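Local atomic coordinates of SOXA (Paracoccus denitrificans, PDB entry 2C1D), a protein that forms the diheme subunit of the SoxAX cytochrome complex, which joins thiosulfate to a cysteine of the carrier protein SoxY in bacterial sulfur oxidation. Residues 59-73 and 132-144. Sequence-based numbering, arbitrary orientation.
Sequences MVFVDRGLDKWNAAM and DNMKDMLSLISLQ
Asp136 and Gly65 meet where helices 59-70 and 132-143 cross, and they illustrate how the N- and C-terminal helices of a cytochrome c domain pack nearly perpendicularly. The axes approach to 7.4 Å at a signed angle of -100°, and a side chain on Gly65 would run into the carbonyl of Asp136. Asp136 can be followed outward as a knob held by Phe61, Arg64, Gly65 and Lys68. Its CB rests on Gly65 CA at 3.6 Å. Its CG, anti to its own carbonyl carbon (chi1 -58°), carries the carboxylate toward Arg64 and Lys68 of helix 59-70. Asp136 OD1 lies near Phe61 CB and takes, through its syn lone pair, a hydrogen bond from Arg64 NH1 (3.2 Å, 145° at the hydrogen), tilted slightly out of the guanidinium plane. OD2, less surely placed, completes the salt bridge to Arg64 and forms another with Lys68 NZ. The chain of Lys68, extended beyond CG, also lets NZ give Asn133 OD1 a 2.7 Å hydrogen bond in the plane of the amide carbonyl. Phe61 CD2 lies over one guanidinium face. A methionine in place of Arg64 would probably leave Asp136 with one cationic partner fewer and the edge of the Phe61 ring without the guanidinium face it meets.

One turn on, Leu140 is the second knob, among Val62, Gly65, Leu66 and Trp69, with CD2 3.6 Å from Trp69 CB. Met137 bends at chi2 to bring SD to the edge of the Trp69 indole, 3.9 Å from Trp69 CE3, a Met-aromatic contact. Beyond Leu140, Val62 CG1 packs on Leu143 CD2.

Met137 touches heme c, while Trp69 packs on helix 80-84, which bears the heme-linking Cys80, and bonds through NE1 to Gln85 O. Leu138 and Ile141 lean on helix 110-122; Phe61 and Ser139 reach strand 214-216.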
# COMPACT_ATOMS: atom_id res chain seq x y z
N MET A 59 -19.35 3.47 -10.54
CA MET A 59 -20.50 4.40 -10.69
C MET A 59 -21.81 3.84 -10.16
O MET A 59 -22.78 4.57 -9.87
CB MET A 59 -20.64 4.85 -12.15
CG MET A 59 -19.43 5.62 -12.68
SD MET A 59 -19.15 7.22 -11.82
CE MET A 59 -20.46 8.11 -12.50
N VAL A 60 -21.86 2.53 -10.01
CA VAL A 60 -22.97 1.90 -9.30
C VAL A 60 -23.05 2.42 -7.86
O VAL A 60 -24.14 2.67 -7.31
CB VAL A 60 -22.79 0.37 -9.30
CG1 VAL A 60 -23.87 -0.32 -8.51
CG2 VAL A 60 -22.74 -0.13 -10.76
N PHE A 61 -21.89 2.56 -7.24
CA PHE A 61 -21.84 2.98 -5.85
C PHE A 61 -21.92 4.48 -5.69
O PHE A 61 -22.43 4.94 -4.67
CB PHE A 61 -20.64 2.31 -5.18
CG PHE A 61 -20.66 0.84 -5.39
CD1 PHE A 61 -19.88 0.24 -6.39
CD2 PHE A 61 -21.59 0.06 -4.72
CE1 PHE A 61 -19.98 -1.16 -6.63
CE2 PHE A 61 -21.68 -1.30 -4.95
CZ PHE A 61 -20.88 -1.91 -5.91
N VAL A 62 -21.48 5.22 -6.70
CA VAL A 62 -21.79 6.66 -6.76
C VAL A 62 -23.31 6.86 -6.80
O VAL A 62 -23.82 7.68 -6.04
CB VAL A 62 -21.18 7.31 -7.97
CG1 VAL A 62 -21.69 8.75 -8.17
CG2 VAL A 62 -19.65 7.25 -7.87
N ASP A 63 -24.03 6.13 -7.65
CA ASP A 63 -25.50 6.28 -7.76
C ASP A 63 -26.24 5.89 -6.46
O ASP A 63 -27.19 6.53 -6.04
CB ASP A 63 -26.09 5.54 -8.99
CG ASP A 63 -27.53 5.99 -9.32
OD1 ASP A 63 -27.75 7.18 -9.66
OD2 ASP A 63 -28.54 5.22 -9.26
N ARG A 64 -25.79 4.84 -5.82
CA ARG A 64 -26.35 4.43 -4.56
C ARG A 64 -26.05 5.47 -3.47
O ARG A 64 -26.88 5.70 -2.58
CB ARG A 64 -25.74 3.10 -4.19
CG ARG A 64 -26.41 2.41 -3.08
CD ARG A 64 -25.42 1.66 -2.26
NE ARG A 64 -25.45 0.27 -2.52
CZ ARG A 64 -24.50 -0.61 -2.24
NH1 ARG A 64 -23.33 -0.28 -1.68
NH2 ARG A 64 -24.75 -1.86 -2.54
N GLY A 65 -24.86 6.08 -3.54
CA GLY A 65 -24.53 7.20 -2.67
C GLY A 65 -25.54 8.33 -2.85
O GLY A 65 -25.93 8.98 -1.89
N LEU A 66 -25.95 8.57 -4.09
CA LEU A 66 -26.87 9.65 -4.39
C LEU A 66 -28.25 9.34 -3.82
O LEU A 66 -28.93 10.24 -3.33
CB LEU A 66 -26.92 9.91 -5.91
CG LEU A 66 -27.95 10.94 -6.42
CD1 LEU A 66 -27.67 12.33 -5.85
CD2 LEU A 66 -27.92 10.98 -7.94
N ASP A 67 -28.65 8.07 -3.84
CA ASP A 67 -29.89 7.65 -3.18
C ASP A 67 -29.83 7.90 -1.70
O ASP A 67 -30.78 8.42 -1.12
CB ASP A 67 -30.22 6.17 -3.49
CG ASP A 67 -30.55 5.95 -4.96
OD1 ASP A 67 -30.90 6.92 -5.67
OD2 ASP A 67 -30.47 4.84 -5.52
N LYS A 68 -28.71 7.60 -1.08
CA LYS A 68 -28.57 7.79 0.36
C LYS A 68 -28.50 9.29 0.71
O LYS A 68 -28.98 9.69 1.76
CB LYS A 68 -27.35 7.02 0.90
CG LYS A 68 -27.50 5.49 0.76
CD LYS A 68 -26.21 4.69 0.98
CE LYS A 68 -26.53 3.19 1.14
NZ LYS A 68 -25.32 2.33 1.39
N TRP A 69 -27.94 10.10 -0.18
CA TRP A 69 -27.88 11.56 0.01
C TRP A 69 -29.29 12.15 0.05
O TRP A 69 -29.58 13.06 0.83
CB TRP A 69 -27.06 12.19 -1.11
CG TRP A 69 -27.06 13.69 -1.21
CD1 TRP A 69 -27.97 14.48 -1.88
CD2 TRP A 69 -26.06 14.58 -0.71
NE1 TRP A 69 -27.63 15.80 -1.77
CE2 TRP A 69 -26.46 15.90 -1.06
CE3 TRP A 69 -24.89 14.40 0.05
CZ2 TRP A 69 -25.73 17.03 -0.69
CZ3 TRP A 69 -24.15 15.52 0.42
CH2 TRP A 69 -24.57 16.82 0.03
N ASN A 70 -30.17 11.60 -0.79
CA ASN A 70 -31.56 12.04 -0.89
C ASN A 70 -32.52 11.35 0.07
O ASN A 70 -33.68 11.76 0.18
CB ASN A 70 -32.07 11.87 -2.33
CG ASN A 70 -31.43 12.85 -3.29
OD1 ASN A 70 -31.32 14.05 -2.99
ND2 ASN A 70 -31.00 12.35 -4.44
N ALA A 71 -32.07 10.32 0.79
CA ALA A 71 -32.97 9.56 1.65
C ALA A 71 -33.19 10.22 3.01
O ALA A 71 -32.27 10.69 3.67
CB ALA A 71 -32.44 8.14 1.84
N ALA A 72 -34.45 10.23 3.42
CA ALA A 72 -34.83 10.74 4.73
C ALA A 72 -34.47 9.73 5.80
O ALA A 72 -35.36 9.12 6.40
CB ALA A 72 -36.34 11.04 4.75
N MET A 73 -33.18 9.56 6.07
CA MET A 73 -32.72 8.52 6.97
C MET A 73 -32.41 9.00 8.38
O MET A 73 -32.05 8.21 9.24
CB MET A 73 -31.54 7.73 6.37
CG MET A 73 -30.28 8.47 5.97
SD MET A 73 -29.26 7.48 4.76
CE MET A 73 -29.07 5.83 5.68
N ASP A 132 -20.73 0.45 3.95
CA ASP A 132 -21.26 0.79 2.65
C ASP A 132 -21.85 2.19 2.59
O ASP A 132 -21.64 2.89 1.61
CB ASP A 132 -22.27 -0.26 2.19
CG ASP A 132 -21.58 -1.46 1.59
OD1 ASP A 132 -22.15 -2.57 1.58
OD2 ASP A 132 -20.42 -1.37 1.12
N ASN A 133 -22.55 2.62 3.64
CA ASN A 133 -23.08 3.98 3.67
C ASN A 133 -21.95 4.99 3.50
O ASN A 133 -22.08 5.94 2.75
CB ASN A 133 -23.85 4.26 4.96
CG ASN A 133 -25.23 3.60 4.98
OD1 ASN A 133 -25.72 3.13 3.95
ND2 ASN A 133 -25.86 3.58 6.15
N MET A 134 -20.86 4.76 4.21
CA MET A 134 -19.68 5.63 4.15
C MET A 134 -18.94 5.60 2.82
O MET A 134 -18.65 6.66 2.25
CB MET A 134 -18.72 5.33 5.29
CG MET A 134 -17.64 6.39 5.48
SD MET A 134 -18.18 8.05 5.83
CE MET A 134 -18.40 7.93 7.64
N LYS A 135 -18.66 4.41 2.30
CA LYS A 135 -17.94 4.29 1.02
C LYS A 135 -18.76 4.87 -0.15
O LYS A 135 -18.23 5.57 -1.00
CB LYS A 135 -17.55 2.83 0.76
CG LYS A 135 -16.66 2.28 1.86
CD LYS A 135 -16.04 0.91 1.54
CE LYS A 135 -17.06 -0.17 1.18
NZ LYS A 135 -16.35 -1.52 1.17
N ASP A 136 -20.06 4.62 -0.16
CA ASP A 136 -20.90 5.20 -1.19
C ASP A 136 -20.93 6.73 -1.07
O ASP A 136 -20.91 7.43 -2.09
CB ASP A 136 -22.36 4.73 -1.14
CG ASP A 136 -22.53 3.22 -1.26
OD1 ASP A 136 -21.61 2.46 -1.70
OD2 ASP A 136 -23.59 2.70 -0.85
N MET A 137 -21.04 7.24 0.15
CA MET A 137 -21.12 8.69 0.33
C MET A 137 -19.81 9.36 -0.09
O MET A 137 -19.83 10.37 -0.78
CB MET A 137 -21.50 9.07 1.76
CG MET A 137 -22.01 10.51 1.87
SD MET A 137 -23.45 10.86 0.85
CE MET A 137 -24.69 9.89 1.77
N LEU A 138 -18.68 8.78 0.31
CA LEU A 138 -17.37 9.32 -0.12
C LEU A 138 -17.22 9.28 -1.62
O LEU A 138 -16.62 10.16 -2.21
CB LEU A 138 -16.21 8.54 0.46
CG LEU A 138 -15.98 8.49 1.97
CD1 LEU A 138 -14.51 8.31 2.30
CD2 LEU A 138 -16.55 9.67 2.71
N SER A 139 -17.77 8.24 -2.24
CA SER A 139 -17.73 8.09 -3.70
C SER A 139 -18.46 9.25 -4.36
O SER A 139 -17.91 9.93 -5.24
CB SER A 139 -18.35 6.74 -4.11
OG SER A 139 -17.51 5.66 -3.68
N LEU A 140 -19.69 9.50 -3.90
CA LEU A 140 -20.50 10.62 -4.38
C LEU A 140 -19.81 11.96 -4.19
O LEU A 140 -19.73 12.77 -5.13
CB LEU A 140 -21.87 10.66 -3.68
CG LEU A 140 -22.82 11.79 -4.06
CD1 LEU A 140 -23.26 11.69 -5.52
CD2 LEU A 140 -24.03 11.83 -3.10
N ILE A 141 -19.26 12.18 -3.00
CA ILE A 141 -18.60 13.47 -2.74
C ILE A 141 -17.36 13.62 -3.59
O ILE A 141 -17.08 14.69 -4.15
CB ILE A 141 -18.29 13.63 -1.21
CG1 ILE A 141 -19.61 13.80 -0.45
CG2 ILE A 141 -17.33 14.80 -0.97
CD1 ILE A 141 -19.51 13.56 1.05
N SER A 142 -16.60 12.54 -3.73
CA SER A 142 -15.33 12.58 -4.47
C SER A 142 -15.59 12.97 -5.92
O SER A 142 -14.85 13.76 -6.51
CB SER A 142 -14.56 11.26 -4.38
OG SER A 142 -13.34 11.34 -5.13
N LEU A 143 -16.70 12.48 -6.47
CA LEU A 143 -17.07 12.83 -7.85
C LEU A 143 -17.29 14.33 -8.09
O LEU A 143 -17.16 14.81 -9.20
CB LEU A 143 -18.35 12.09 -8.26
CG LEU A 143 -18.71 12.09 -9.77
CD1 LEU A 143 -17.59 11.65 -10.69
CD2 LEU A 143 -19.91 11.22 -10.06
N GLN A 144 -17.63 15.06 -7.04
CA GLN A 144 -17.90 16.50 -7.14
C GLN A 144 -16.61 17.32 -7.30
O GLN A 144 -16.66 18.53 -7.52
CB GLN A 144 -18.72 16.96 -5.93
CG GLN A 144 -19.96 16.06 -5.58
CD GLN A 144 -20.85 15.73 -6.77
OE1 GLN A 144 -21.24 14.56 -6.98
NE2 GLN A 144 -21.20 16.73 -7.52